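Local structure of alanine dehydrogenase (Archaeoglobus fulgidus, 1OMO) at residues Lys35-Lys41 with Ala53-Leu58; Pro95-Met99 with Ala301-Tyr305; Ser106-Gly110 with Thr135-Gln140; Ala182-Arg187 with Glu205-Glu209. The protein catalyses the reversible NAD-dependent oxidative deamination of L-alanine to pyruvate and ammonium, working as a homodimer of two-domain subunits. The contacts are given in a common frame with arbitrary orientation. Numbering follows the deposited sequence.

Interaction 1. Residues Lys35-Lys41 with Ala53-Leu58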
loop_
_atom_site.group_PDB
_atom_site.type_symbol
_atom_site.label_atom_id
_atom_site.label_comp_id
_atom_site.label_asym_id
_atom_site.label_seq_id
_atom_site.Cartn_x
_atom_site.Cartn_y
_atom_site.Cartn_z
ATOM N N LYS A 35 -11.891 -5.149 -16.401
ATOM C CA LYS A 35 -11.692 -6.427 -15.722
ATOM C C LYS A 35 -10.457 -6.476 -14.800
ATOM O O LYS A 35 -9.939 -7.543 -14.480
ATOM C CB LYS A 35 -11.650 -7.553 -16.746
ATOM C CG LYS A 35 -12.977 -7.706 -17.460
ATOM C CD LYS A 35 -12.918 -8.758 -18.554
ATOM C CE LYS A 35 -14.220 -8.808 -19.347
ATOM N NZ LYS A 35 -14.173 -9.986 -20.233
ATOM N N ALA A 36 -9.989 -5.307 -14.384
ATOM C CA ALA A 36 -8.852 -5.210 -13.470
ATOM C C ALA A 36 -9.156 -4.066 -12.524
ATOM O O ALA A 36 -9.850 -3.118 -12.867
ATOM C CB ALA A 36 -7.550 -4.932 -14.214
ATOM N N GLN A 37 -8.638 -4.163 -11.321
ATOM C CA GLN A 37 -8.884 -3.129 -10.349
ATOM C C GLN A 37 -7.502 -2.512 -10.002
ATOM O O GLN A 37 -6.501 -3.229 -9.867
ATOM C CB GLN A 37 -9.591 -3.831 -9.186
ATOM C CG GLN A 37 -10.025 -3.029 -7.975
ATOM C CD GLN A 37 -10.716 -3.941 -6.930
ATOM O OE1 GLN A 37 -10.369 -5.134 -6.782
ATOM N NE2 GLN A 37 -11.680 -3.378 -6.199
ATOM N N MET A 38 -7.426 -1.187 -9.914
ATOM C CA MET A 38 -6.153 -0.566 -9.586
ATOM C C MET A 38 -6.264 0.821 -8.977
ATOM O O MET A 38 -6.616 1.781 -9.658
ATOM C CB MET A 38 -5.229 -0.498 -10.827
ATOM C CG MET A 38 -3.868 0.141 -10.576
ATOM S SD MET A 38 -2.821 0.309 -12.025
ATOM C CE MET A 38 -3.732 1.532 -12.892
ATOM N N PRO A 39 -5.977 0.939 -7.671
ATOM C CA PRO A 39 -6.043 2.242 -7.018
ATOM C C PRO A 39 -4.813 3.054 -7.385
ATOM O O PRO A 39 -3.824 2.520 -7.881
ATOM C CB PRO A 39 -6.033 1.887 -5.536
ATOM C CG PRO A 39 -6.740 0.559 -5.499
ATOM C CD PRO A 39 -6.080 -0.142 -6.672
ATOM N N PRO A 40 -4.876 4.372 -7.178
ATOM C CA PRO A 40 -3.759 5.278 -7.464
ATOM C C PRO A 40 -2.565 4.837 -6.578
ATOM O O PRO A 40 -2.770 4.205 -5.530
ATOM C CB PRO A 40 -4.301 6.636 -7.005
ATOM C CG PRO A 40 -5.787 6.500 -7.238
ATOM C CD PRO A 40 -6.076 5.115 -6.751
ATOM N N LYS A 41 -1.338 5.162 -6.977
ATOM C CA LYS A 41 -0.177 4.815 -6.173
ATOM C C LYS A 41 -0.209 5.683 -4.914
ATOM O O LYS A 41 -0.729 6.796 -4.938
ATOM C CB LYS A 41 1.124 5.115 -6.925
ATOM C CG LYS A 41 1.267 4.501 -8.292
ATOM C CD LYS A 41 2.586 4.954 -8.934
ATOM C CE LYS A 41 2.756 4.284 -10.291
ATOM N NZ LYS A 41 4.056 4.607 -10.918
ATOM N N ALA A 53 3.316 2.585 -2.695
ATOM C CA ALA A 53 2.518 1.365 -2.593
ATOM C C ALA A 53 1.740 1.276 -3.897
ATOM O O ALA A 53 1.050 2.233 -4.293
ATOM C CB ALA A 53 1.570 1.473 -1.442
ATOM N N MET A 54 1.814 0.127 -4.555
ATOM C CA MET A 54 1.119 -0.036 -5.828
ATOM C C MET A 54 0.294 -1.328 -5.817
ATOM O O MET A 54 0.783 -2.366 -6.219
ATOM C CB MET A 54 2.155 -0.073 -6.969
ATOM C CG MET A 54 3.083 1.148 -7.011
ATOM S SD MET A 54 4.358 1.138 -8.295
ATOM C CE MET A 54 3.380 0.690 -9.750
ATOM N N PRO A 55 -0.959 -1.281 -5.342
ATOM C CA PRO A 55 -1.800 -2.494 -5.300
ATOM C C PRO A 55 -2.622 -2.694 -6.556
ATOM O O PRO A 55 -2.969 -1.736 -7.215
ATOM C CB PRO A 55 -2.695 -2.252 -4.083
ATOM C CG PRO A 55 -2.935 -0.782 -4.180
ATOM C CD PRO A 55 -1.586 -0.188 -4.570
ATOM N N ALA A 56 -2.933 -3.940 -6.881
ATOM C CA ALA A 56 -3.739 -4.243 -8.063
ATOM C C ALA A 56 -4.353 -5.637 -8.032
ATOM O O ALA A 56 -3.831 -6.544 -7.409
ATOM C CB ALA A 56 -2.904 -4.085 -9.331
ATOM N N HIS A 57 -5.448 -5.804 -8.747
ATOM C CA HIS A 57 -6.135 -7.069 -8.831
ATOM C C HIS A 57 -6.532 -7.353 -10.286
ATOM O O HIS A 57 -7.189 -6.500 -10.936
ATOM C CB HIS A 57 -7.394 -7.002 -7.968
ATOM C CG HIS A 57 -8.291 -8.194 -8.094
ATOM N ND1 HIS A 57 -9.652 -8.120 -7.888
ATOM C CD2 HIS A 57 -8.029 -9.488 -8.386
ATOM C CE1 HIS A 57 -10.188 -9.314 -8.055
ATOM N NE2 HIS A 57 -9.225 -10.163 -8.360
ATOM N N LEU A 58 -6.122 -8.526 -10.792
ATOM C CA LEU A 58 -6.484 -8.984 -12.149
ATOM C C LEU A 58 -5.888 -10.361 -12.416
ATOM O O LEU A 58 -5.050 -10.855 -11.647
ATOM C CB LEU A 58 -5.996 -8.026 -13.240
ATOM C CG LEU A 58 -4.524 -8.220 -13.616
ATOM C CD1 LEU A 58 -4.167 -7.432 -14.905
ATOM C CD2 LEU A 58 -3.677 -7.764 -12.436
HETATM O O HOH W 1 -1.688 0.865 -7.928
#
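The side chain of Lys-41 lies along that of Met-54, with CE of Lys-41 3.7 Å from CE of Met-54, at one end of an antiparallel pairing between the loop 35-41 and strand 53-58. The strand belongs to the mixed sheet that builds the beta-sandwich dimer of this family, and the loop, running almost exactly antiparallel to it, leads from helix 17-32 into strand 42-45. The case illustrates how a connecting segment can pair with a strand through a single bridge. Gln-37 and His-57 form an antiparallel hydrogen-bonded pair: Gln-37 N donates to His-57 O at 2.8 Å and His-57 N to Gln-37 O at 3.0 Å, both nearly linear. Next to it, Ala-36 CB meets Leu-58 CB at 3.6 Å. Pro-39 and Pro-55, which would form the next such pair, both lack an amide hydrogen; Pro-39 CD packs on Pro-55 CG at 4.1 Å instead. Beyond the segments, Lys-41 NZ bonds to Thr-291 O, Met-54 packs on Lys-65, the inferred proton donor/acceptor, and Phe-46 of the second subunit meets the His-57 ring edge-to-face. Beyond the bridge, one water donates to both Pro-39 O at 2.7 Å and Pro-55 O at 3.0 Å.

Interaction 2. Residues Pro95-Met99 with Ala301-Tyr305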
loop_
_atom_site.group_PDB
_atom_site.type_symbol
_atom_site.label_atom_id
_atom_site.label_comp_id
_atom_site.label_asym_id
_atom_site.label_seq_id
_atom_site.Cartn_x
_atom_site.Cartn_y
_atom_site.Cartn_z
ATOM N N PRO A 95 -1.420 -14.508 1.715
ATOM C CA PRO A 95 -0.173 -14.049 1.081
ATOM C C PRO A 95 0.601 -15.256 0.549
ATOM O O PRO A 95 1.396 -15.878 1.273
ATOM C CB PRO A 95 0.566 -13.339 2.217
ATOM C CG PRO A 95 0.119 -14.096 3.432
ATOM C CD PRO A 95 -1.371 -14.342 3.179
ATOM N N LEU A 96 0.338 -15.568 -0.720
ATOM C CA LEU A 96 0.935 -16.672 -1.449
ATOM C C LEU A 96 2.449 -16.528 -1.586
ATOM O O LEU A 96 3.194 -17.514 -1.535
ATOM C CB LEU A 96 0.321 -16.735 -2.859
ATOM C CG LEU A 96 -0.914 -17.548 -3.287
ATOM C CD1 LEU A 96 -1.655 -18.127 -2.101
ATOM C CD2 LEU A 96 -1.837 -16.635 -4.093
ATOM N N ALA A 97 2.920 -15.304 -1.781
ATOM C CA ALA A 97 4.358 -15.119 -1.968
ATOM C C ALA A 97 4.822 -13.694 -1.654
ATOM O O ALA A 97 4.032 -12.733 -1.704
ATOM C CB ALA A 97 4.735 -15.471 -3.433
ATOM N N VAL A 98 6.094 -13.582 -1.304
ATOM C CA VAL A 98 6.746 -12.310 -1.046
ATOM C C VAL A 98 7.954 -12.467 -1.941
ATOM O O VAL A 98 8.789 -13.350 -1.705
ATOM C CB VAL A 98 7.219 -12.160 0.419
ATOM C CG1 VAL A 98 8.088 -10.915 0.539
ATOM C CG2 VAL A 98 6.019 -12.034 1.367
ATOM N N MET A 99 8.026 -11.644 -2.991
ATOM C CA MET A 99 9.118 -11.703 -3.980
ATOM C C MET A 99 9.829 -10.386 -4.239
ATOM O O MET A 99 9.303 -9.297 -4.002
ATOM C CB MET A 99 8.634 -12.048 -5.385
ATOM C CG MET A 99 7.466 -11.383 -5.996
ATOM S SD MET A 99 7.148 -12.385 -7.504
ATOM C CE MET A 99 6.125 -13.596 -6.712
ATOM N N ALA A 301 4.008 -10.688 -11.669
ATOM C CA ALA A 301 4.308 -11.496 -10.494
ATOM C C ALA A 301 3.558 -12.846 -10.566
ATOM O O ALA A 301 4.050 -13.884 -10.077
ATOM C CB ALA A 301 3.944 -10.733 -9.218
ATOM N N LYS A 302 2.376 -12.835 -11.180
ATOM C CA LYS A 302 1.603 -14.063 -11.340
ATOM C C LYS A 302 2.402 -15.093 -12.153
ATOM O O LYS A 302 2.382 -16.296 -11.862
ATOM C CB LYS A 302 0.278 -13.799 -12.053
ATOM C CG LYS A 302 -0.163 -15.047 -12.855
ATOM C CD LYS A 302 -1.591 -14.995 -13.345
ATOM C CE LYS A 302 -2.009 -16.344 -13.957
ATOM N NZ LYS A 302 -3.477 -16.399 -14.144
ATOM N N VAL A 303 3.095 -14.627 -13.185
ATOM C CA VAL A 303 3.878 -15.531 -14.012
ATOM C C VAL A 303 5.068 -16.102 -13.261
ATOM O O VAL A 303 5.390 -17.276 -13.412
ATOM C CB VAL A 303 4.360 -14.823 -15.268
ATOM C CG1 VAL A 303 5.444 -15.656 -15.954
ATOM C CG2 VAL A 303 3.180 -14.605 -16.208
ATOM N N VAL A 304 5.736 -15.259 -12.475
ATOM C CA VAL A 304 6.881 -15.678 -11.675
ATOM C C VAL A 304 6.436 -16.695 -10.626
ATOM O O VAL A 304 7.140 -17.687 -10.351
ATOM C CB VAL A 304 7.500 -14.482 -10.909
ATOM C CG1 VAL A 304 8.441 -14.980 -9.804
ATOM C CG2 VAL A 304 8.243 -13.575 -11.874
ATOM N N TYR A 305 5.276 -16.441 -10.016
ATOM C CA TYR A 305 4.796 -17.350 -8.971
ATOM C C TYR A 305 4.472 -18.754 -9.525
ATOM O O TYR A 305 4.920 -19.745 -8.977
ATOM C CB TYR A 305 3.577 -16.752 -8.230
ATOM C CG TYR A 305 2.971 -17.679 -7.182
ATOM C CD1 TYR A 305 1.711 -18.233 -7.370
ATOM C CD2 TYR A 305 3.685 -18.046 -6.034
ATOM C CE1 TYR A 305 1.160 -19.144 -6.447
ATOM C CE2 TYR A 305 3.147 -18.949 -5.107
ATOM C CZ TYR A 305 1.879 -19.497 -5.326
ATOM O OH TYR A 305 1.339 -20.384 -4.440
HETATM O O HOH W 2 2.070 -20.113 -1.885
#
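A classic beta bulge shapes this contact: Leu-96 and Ala-97, consecutive in the strand, both face Leu-87 of the neighbouring strand 83-88, and both also direct their CA-to-CB bonds toward helix 301-305. Two adjacent residues of a strand can thus serve one helical side chain, Tyr-305. Leu-96 lays CB over one face of the phenol ring, with its CG 4.0 Å from Tyr-305 CZ, while Ala-97 CB comes to 3.8 Å from Tyr-305 CD2. The tyrosine hydroxyl is linked to the strand by water: the same molecule lies 2.7 Å from Tyr-305 OH and donates to Leu-96 O at 2.9 Å. Further along, Met-99 reaches across to the helix, its SD 4.0 Å from Ala-301 CB, one turn before Tyr-305, and 3.7 Å from Val-304 CG1. No direct hydrogen bond joins the segments, so the contact is chiefly apolar. Strand and helix axes approach to 10.1 Å and cross at 100°, nearly perpendicular. Leu-4 and Leu-87, on the two strands flanking 95-100, also touch Tyr-305, and Pro-95 packs on Leu-84 of the second subunit. The arrangement is helix-on-sheet packing, here of helix 294-311 against the mixed sheet of the beta-sandwich dimer domain.

Interaction 3. Residues Ser106-Gly110 with Thr135-Gln140. With NAD (nicotinamide-adenine-dinucleotide), chain D.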
loop_
_atom_site.group_PDB
_atom_site.type_symbol
_atom_site.label_atom_id
_atom_site.label_comp_id
_atom_site.label_asym_id
_atom_site.label_seq_id
_atom_site.Cartn_x
_atom_site.Cartn_y
_atom_site.Cartn_z
ATOM N N SER A 106 11.883 -3.427 -13.818
ATOM C CA SER A 106 12.623 -3.015 -15.029
ATOM C C SER A 106 12.106 -3.810 -16.231
ATOM O O SER A 106 11.845 -3.250 -17.307
ATOM C CB SER A 106 14.134 -3.271 -14.872
ATOM O OG SER A 106 14.736 -2.244 -14.112
ATOM N N LEU A 107 11.928 -5.111 -16.012
ATOM C CA LEU A 107 11.457 -6.036 -17.034
ATOM C C LEU A 107 10.116 -5.607 -17.603
ATOM O O LEU A 107 9.982 -5.465 -18.820
ATOM C CB LEU A 107 11.327 -7.441 -16.453
ATOM C CG LEU A 107 11.674 -8.683 -17.290
ATOM C CD1 LEU A 107 10.541 -9.682 -17.182
ATOM C CD2 LEU A 107 11.956 -8.356 -18.710
ATOM N N ARG A 108 9.116 -5.382 -16.740
ATOM C CA ARG A 108 7.809 -5.036 -17.250
ATOM C C ARG A 108 7.730 -3.613 -17.818
ATOM O O ARG A 108 6.785 -3.279 -18.516
ATOM C CB ARG A 108 6.722 -5.284 -16.198
ATOM C CG ARG A 108 6.827 -4.520 -14.875
ATOM C CD ARG A 108 6.614 -3.002 -14.978
ATOM N NE ARG A 108 6.169 -2.427 -13.698
ATOM C CZ ARG A 108 6.268 -1.138 -13.367
ATOM N NH1 ARG A 108 6.821 -0.277 -14.207
ATOM N NH2 ARG A 108 5.751 -0.691 -12.223
ATOM N N THR A 109 8.713 -2.778 -17.520
ATOM C CA THR A 109 8.722 -1.420 -18.079
ATOM C C THR A 109 9.271 -1.643 -19.474
ATOM O O THR A 109 8.767 -1.085 -20.451
ATOM C CB THR A 109 9.646 -0.474 -17.266
ATOM O OG1 THR A 109 9.222 -0.502 -15.888
ATOM C CG2 THR A 109 9.552 0.967 -17.811
ATOM N N GLY A 110 10.280 -2.495 -19.576
ATOM C CA GLY A 110 10.791 -2.795 -20.891
ATOM C C GLY A 110 9.680 -3.383 -21.750
ATOM O O GLY A 110 9.446 -2.940 -22.886
ATOM N N THR A 135 20.133 1.253 -17.246
ATOM C CA THR A 135 19.411 0.009 -17.139
ATOM C C THR A 135 18.174 -0.142 -17.994
ATOM O O THR A 135 18.052 -1.080 -18.769
ATOM C CB THR A 135 19.015 -0.249 -15.681
ATOM O OG1 THR A 135 20.202 -0.430 -14.900
ATOM C CG2 THR A 135 18.136 -1.491 -15.574
ATOM N N GLN A 136 17.238 0.771 -17.837
ATOM C CA GLN A 136 16.009 0.700 -18.587
ATOM C C GLN A 136 16.223 0.674 -20.098
ATOM O O GLN A 136 15.447 0.004 -20.816
ATOM C CB GLN A 136 15.080 1.844 -18.196
ATOM C CG GLN A 136 13.737 1.707 -18.878
ATOM C CD GLN A 136 13.166 0.292 -18.738
ATOM O OE1 GLN A 136 12.525 -0.233 -19.668
ATOM N NE2 GLN A 136 13.394 -0.333 -17.563
ATOM N N ALA A 137 17.244 1.374 -20.605
ATOM C CA ALA A 137 17.450 1.363 -22.051
ATOM C C ALA A 137 17.645 -0.066 -22.546
ATOM O O ALA A 137 17.093 -0.435 -23.584
ATOM C CB ALA A 137 18.656 2.218 -22.460
ATOM N N TYR A 138 18.432 -0.857 -21.810
ATOM C CA TYR A 138 18.661 -2.243 -22.200
ATOM C C TYR A 138 17.332 -3.006 -22.249
ATOM O O TYR A 138 17.062 -3.719 -23.224
ATOM C CB TYR A 138 19.628 -2.946 -21.239
ATOM C CG TYR A 138 21.060 -2.434 -21.317
ATOM C CD1 TYR A 138 21.459 -1.282 -20.618
ATOM C CD2 TYR A 138 22.025 -3.095 -22.108
ATOM C CE1 TYR A 138 22.784 -0.804 -20.697
ATOM C CE2 TYR A 138 23.320 -2.635 -22.193
ATOM C CZ TYR A 138 23.702 -1.492 -21.485
ATOM O OH TYR A 138 25.008 -1.055 -21.566
ATOM N N PHE A 139 16.489 -2.843 -21.232
ATOM C CA PHE A 139 15.216 -3.554 -21.245
ATOM C C PHE A 139 14.317 -3.105 -22.377
ATOM O O PHE A 139 13.588 -3.900 -22.937
ATOM C CB PHE A 139 14.480 -3.405 -19.923
ATOM C CG PHE A 139 15.098 -4.193 -18.819
ATOM C CD1 PHE A 139 16.088 -3.627 -18.009
ATOM C CD2 PHE A 139 14.735 -5.522 -18.621
ATOM C CE1 PHE A 139 16.705 -4.367 -17.031
ATOM C CE2 PHE A 139 15.345 -6.281 -17.638
ATOM C CZ PHE A 139 16.339 -5.706 -16.833
ATOM N N GLN A 140 14.374 -1.830 -22.717
ATOM C CA GLN A 140 13.549 -1.337 -23.800
ATOM C C GLN A 140 14.060 -1.998 -25.104
ATOM O O GLN A 140 13.272 -2.509 -25.902
ATOM C CB GLN A 140 13.674 0.173 -23.859
ATOM C CG GLN A 140 12.540 0.858 -24.514
ATOM C CD GLN A 140 11.305 1.014 -23.623
ATOM O OE1 GLN A 140 10.226 1.281 -24.131
ATOM N NE2 GLN A 140 11.460 0.861 -22.311
HETATM P PA NAD D . 20.024 4.745 -14.629
HETATM O O1A NAD D . 20.561 5.773 -13.703
HETATM O O2A NAD D . 20.740 3.391 -14.730
HETATM O O5B NAD D . 19.747 5.184 -16.198
HETATM C C5B NAD D . 19.607 6.608 -16.610
HETATM C C4B NAD D . 20.745 6.892 -17.625
HETATM O O4B NAD D . 20.490 8.312 -18.018
HETATM C C3B NAD D . 22.243 6.948 -17.059
HETATM O O3B NAD D . 23.131 6.039 -17.823
HETATM C C2B NAD D . 22.671 8.433 -17.148
HETATM O O2B NAD D . 24.009 8.751 -17.273
HETATM C C1B NAD D . 21.729 8.924 -18.290
HETATM N N9A NAD D . 21.412 10.321 -18.219
HETATM C C8A NAD D . 21.135 11.156 -17.155
HETATM N N7A NAD D . 20.869 12.394 -17.515
HETATM C C5A NAD D . 20.955 12.457 -18.837
HETATM C C6A NAD D . 20.752 13.555 -19.783
HETATM N N6A NAD D . 20.452 14.764 -19.384
HETATM N N1A NAD D . 20.922 13.213 -21.113
HETATM C C2A NAD D . 21.247 11.971 -21.545
HETATM N N3A NAD D . 21.457 10.883 -20.669
HETATM C C4A NAD D . 21.282 11.173 -19.325
HETATM O O3 NAD D . 18.408 4.368 -14.501
HETATM P PN NAD D . 17.361 3.260 -15.252
HETATM O O1N NAD D . 18.101 2.657 -16.417
HETATM O O2N NAD D . 16.703 2.412 -14.181
HETATM O O5D NAD D . 16.259 4.389 -15.846
HETATM C C5D NAD D . 15.965 5.451 -14.725
HETATM C C4D NAD D . 14.848 6.372 -15.093
HETATM O O4D NAD D . 13.632 5.498 -15.430
HETATM C C3D NAD D . 14.344 7.306 -13.948
HETATM O O3D NAD D . 13.709 8.495 -14.454
HETATM C C2D NAD D . 13.376 6.360 -13.231
HETATM O O2D NAD D . 12.669 6.937 -12.183
HETATM C C1D NAD D . 12.536 5.805 -14.477
HETATM N N1N NAD D . 11.840 4.474 -14.399
HETATM C C2N NAD D . 10.446 4.554 -14.833
HETATM C C3N NAD D . 9.803 3.269 -14.961
HETATM C C7N NAD D . 8.232 3.371 -15.436
HETATM O O7N NAD D . 7.459 2.415 -15.142
HETATM N N7N NAD D . 7.842 4.479 -16.145
HETATM C C4N NAD D . 10.388 2.002 -14.730
HETATM C C5N NAD D . 11.779 2.077 -14.310
HETATM C C6N NAD D . 12.483 3.282 -14.155
HETATM O O HOH W 3 14.831 0.159 -15.033
#
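Phe-139, Ser-106 and Gly-110 give up the most surface in this helix-to-helix contact, and together they show how small residues admit a large one. Ser-106 places CB over the face of the Phe-139 ring, 3.8 Å from its centroid in a CH-pi contact, and Leu-107 CD2 adds an apolar touch at 4.0 Å from Phe-139 CD2. At Gly-110 the helices come nearest: its CA is 3.6 Å from Phe-139 O, and a CB there would collide with Phe-139 CB. The axes cross at -50° with a closest approach of 8.2 Å. Helix 135-147 is the first helix of the Rossmann fold, following strand 127-131 and a glycine-rich turn, and its N-terminal amides meet the NAD pyrophosphate. Gln-136 N donates to NAD O1N at 2.5 Å; Thr-135 N makes a weak bond to NAD O2A at 3.4 Å. The side chain of Gln-136 turns to the other helix, with a weak bond from NE2 to Ser-106 O at 3.3 Å. From helix 106-110, Arg-108 NH1 donates to the carboxamide oxygen O7N of NAD at 2.9 Å, while its NE forms a salt bridge with Asp-297. One water joins Ser-106 OG (2.6 Å), Gln-136 NE2 (3.0 Å) and NAD O2N (3.1 Å).

Interaction 4. Residues Ala182-Arg187 with Glu205-Glu209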
loop_
_atom_site.group_PDB
_atom_site.type_symbol
_atom_site.label_atom_id
_atom_site.label_comp_id
_atom_site.label_asym_id
_atom_site.label_seq_id
_atom_site.Cartn_x
_atom_site.Cartn_y
_atom_site.Cartn_z
ATOM N N ALA A 182 23.115 13.887 -28.912
ATOM C CA ALA A 182 21.670 13.820 -28.735
ATOM C C ALA A 182 20.852 14.193 -29.963
ATOM O O ALA A 182 19.882 13.524 -30.292
ATOM C CB ALA A 182 21.245 14.676 -27.546
ATOM N N GLU A 183 21.224 15.274 -30.630
ATOM C CA GLU A 183 20.490 15.704 -31.826
ATOM C C GLU A 183 20.398 14.616 -32.896
ATOM O O GLU A 183 19.350 14.441 -33.501
ATOM C CB GLU A 183 21.124 16.977 -32.425
ATOM C CG GLU A 183 20.604 17.347 -33.788
ATOM C CD GLU A 183 20.896 18.788 -34.110
ATOM O OE1 GLU A 183 20.472 19.291 -35.172
ATOM O OE2 GLU A 183 21.558 19.422 -33.275
ATOM N N GLU A 184 21.480 13.880 -33.118
ATOM C CA GLU A 184 21.483 12.815 -34.132
ATOM C C GLU A 184 20.724 11.549 -33.676
ATOM O O GLU A 184 20.008 10.930 -34.463
ATOM C CB GLU A 184 22.929 12.477 -34.538
ATOM C CG GLU A 184 23.061 11.392 -35.589
ATOM C CD GLU A 184 22.368 11.740 -36.908
ATOM O OE1 GLU A 184 22.528 12.888 -37.378
ATOM O OE2 GLU A 184 21.673 10.859 -37.473
ATOM N N ALA A 185 20.875 11.173 -32.410
ATOM C CA ALA A 185 20.178 10.002 -31.865
ATOM C C ALA A 185 18.678 10.184 -31.984
ATOM O O ALA A 185 17.965 9.226 -32.173
ATOM C CB ALA A 185 20.549 9.803 -30.398
ATOM N N SER A 186 18.209 11.425 -31.853
ATOM C CA SER A 186 16.783 11.759 -31.936
ATOM C C SER A 186 16.170 11.567 -33.318
ATOM O O SER A 186 14.950 11.511 -33.472
ATOM C CB SER A 186 16.565 13.208 -31.541
ATOM O OG SER A 186 17.059 13.424 -30.250
ATOM N N ARG A 187 17.031 11.500 -34.317
ATOM C CA ARG A 187 16.638 11.316 -35.706
ATOM C C ARG A 187 16.521 9.822 -35.893
ATOM O O ARG A 187 17.526 9.147 -36.074
ATOM C CB ARG A 187 17.735 11.910 -36.603
ATOM C CG ARG A 187 17.603 11.604 -38.070
ATOM C CD ARG A 187 18.467 12.564 -38.868
ATOM N NE ARG A 187 17.995 13.939 -38.729
ATOM C CZ ARG A 187 18.760 14.952 -38.351
ATOM N NH1 ARG A 187 18.243 16.171 -38.252
ATOM N NH2 ARG A 187 20.043 14.742 -38.072
ATOM N N GLU A 205 12.700 20.449 -32.985
ATOM C CA GLU A 205 13.242 20.471 -34.340
ATOM C C GLU A 205 14.094 19.252 -34.659
ATOM O O GLU A 205 14.422 19.016 -35.806
ATOM C CB GLU A 205 14.035 21.766 -34.596
ATOM C CG GLU A 205 15.448 21.753 -34.026
ATOM C CD GLU A 205 15.847 23.082 -33.409
ATOM O OE1 GLU A 205 15.087 23.607 -32.566
ATOM O OE2 GLU A 205 16.935 23.595 -33.757
ATOM N N TRP A 206 14.463 18.471 -33.653
ATOM C CA TRP A 206 15.252 17.268 -33.900
ATOM C C TRP A 206 14.324 16.085 -34.257
ATOM O O TRP A 206 14.767 15.074 -34.797
ATOM C CB TRP A 206 16.062 16.876 -32.655
ATOM C CG TRP A 206 17.060 17.891 -32.140
ATOM C CD1 TRP A 206 17.454 19.050 -32.750
ATOM C CD2 TRP A 206 17.809 17.809 -30.918
ATOM N NE1 TRP A 206 18.404 19.694 -31.986
ATOM C CE2 TRP A 206 18.642 18.956 -30.858
ATOM C CE3 TRP A 206 17.857 16.881 -29.871
ATOM C CZ2 TRP A 206 19.512 19.198 -29.791
ATOM C CZ3 TRP A 206 18.724 17.123 -28.807
ATOM C CH2 TRP A 206 19.538 18.276 -28.777
ATOM N N VAL A 207 13.035 16.205 -33.955
ATOM C CA VAL A 207 12.136 15.078 -34.204
ATOM C C VAL A 207 11.469 15.122 -35.559
ATOM O O VAL A 207 10.774 16.085 -35.892
ATOM C CB VAL A 207 11.028 14.959 -33.128
ATOM C CG1 VAL A 207 10.166 13.704 -33.400
ATOM C CG2 VAL A 207 11.653 14.873 -31.733
ATOM N N GLU A 208 11.702 14.062 -36.331
ATOM C CA GLU A 208 11.133 13.949 -37.666
ATOM C C GLU A 208 9.732 13.357 -37.628
ATOM O O GLU A 208 9.349 12.689 -36.661
ATOM C CB GLU A 208 12.021 13.063 -38.554
ATOM C CG GLU A 208 13.535 13.358 -38.425
ATOM C CD GLU A 208 14.273 13.426 -39.769
ATOM O OE1 GLU A 208 15.497 13.211 -39.768
ATOM O OE2 GLU A 208 13.653 13.704 -40.818
ATOM N N GLU A 209 8.985 13.627 -38.695
ATOM C CA GLU A 209 7.652 13.114 -38.877
ATOM C C GLU A 209 7.750 11.586 -38.804
ATOM O O GLU A 209 8.804 11.017 -39.095
ATOM C CB GLU A 209 7.126 13.506 -40.266
ATOM C CG GLU A 209 7.006 14.989 -40.512
ATOM C CD GLU A 209 6.239 15.320 -41.798
ATOM O OE1 GLU A 209 5.940 16.510 -42.006
ATOM O OE2 GLU A 209 5.934 14.407 -42.594
HETATM O O HOH W 4 19.808 22.063 -32.425
HETATM O O HOH W 5 13.033 11.713 -35.432
#
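Through Glu-205 the chain enters in a 3-10 turn, which delivers Trp-206, the residue that dominates the contact. Its indole lies against helix 182-185: Glu-183 CA stands 3.6 Å from the centroid of the six-membered ring, almost on the normal, in a CH-pi contact. Ala-182 CB packs 3.7 Å from Trp-206 CZ3, and Ser-186 OG meets the ring edge 3.6 Å from Trp-206 CE3 while donating back to Ala-182 O at 2.8 Å. Trp-206 NE1 donates at 2.8 Å to a water that donates to Glu-183 OE2 at 3.3 Å. A large aromatic at a surface can thus bury its ring face and still satisfy its polar nitrogen. Val-207 points CB away from the helix and packs on Val-202. At Glu-208 the chemistry becomes ionic: Arg-187 NE donates to Glu-208 OE1 at 2.8 Å in a salt bridge, and Arg-187 NH2 reaches Glu-184 OE1 more weakly at 3.2 Å, while Lys-154 pairs with Glu-184 OE2. Glu-208 N also donates at 2.8 Å to a water that bonds to Ser-186 O at 2.7 Å. The arrangement is peripheral loop packing in the Rossmann-fold NAD domain, where connections flanking strand 190-193 meet beside the parallel sheet.

The four contacts divide between the two domains. Interactions 1 and 2 both serve the mixed sheet and reach the second subunit, yet the former relies on backbone pairing in a partly buried place, the latter on buried apolar side chains. Interactions 3 and 4 belong with the NAD domain: interaction 3 is buried near the chain's centre, combining close helix packing with cofactor bonds, whereas interaction 4 lies at the surface and adds salt bridges and water to an aromatic contact. Strand 95-100 leads directly into helix 102-120, joining interactions 2 and 3 along the chain. Interactions 1 and 3 touch, Met-54 CE lying 3.7 Å from Arg-108 NH2; interaction 4 stands apart, its centre about 36 Å from that of interaction 1.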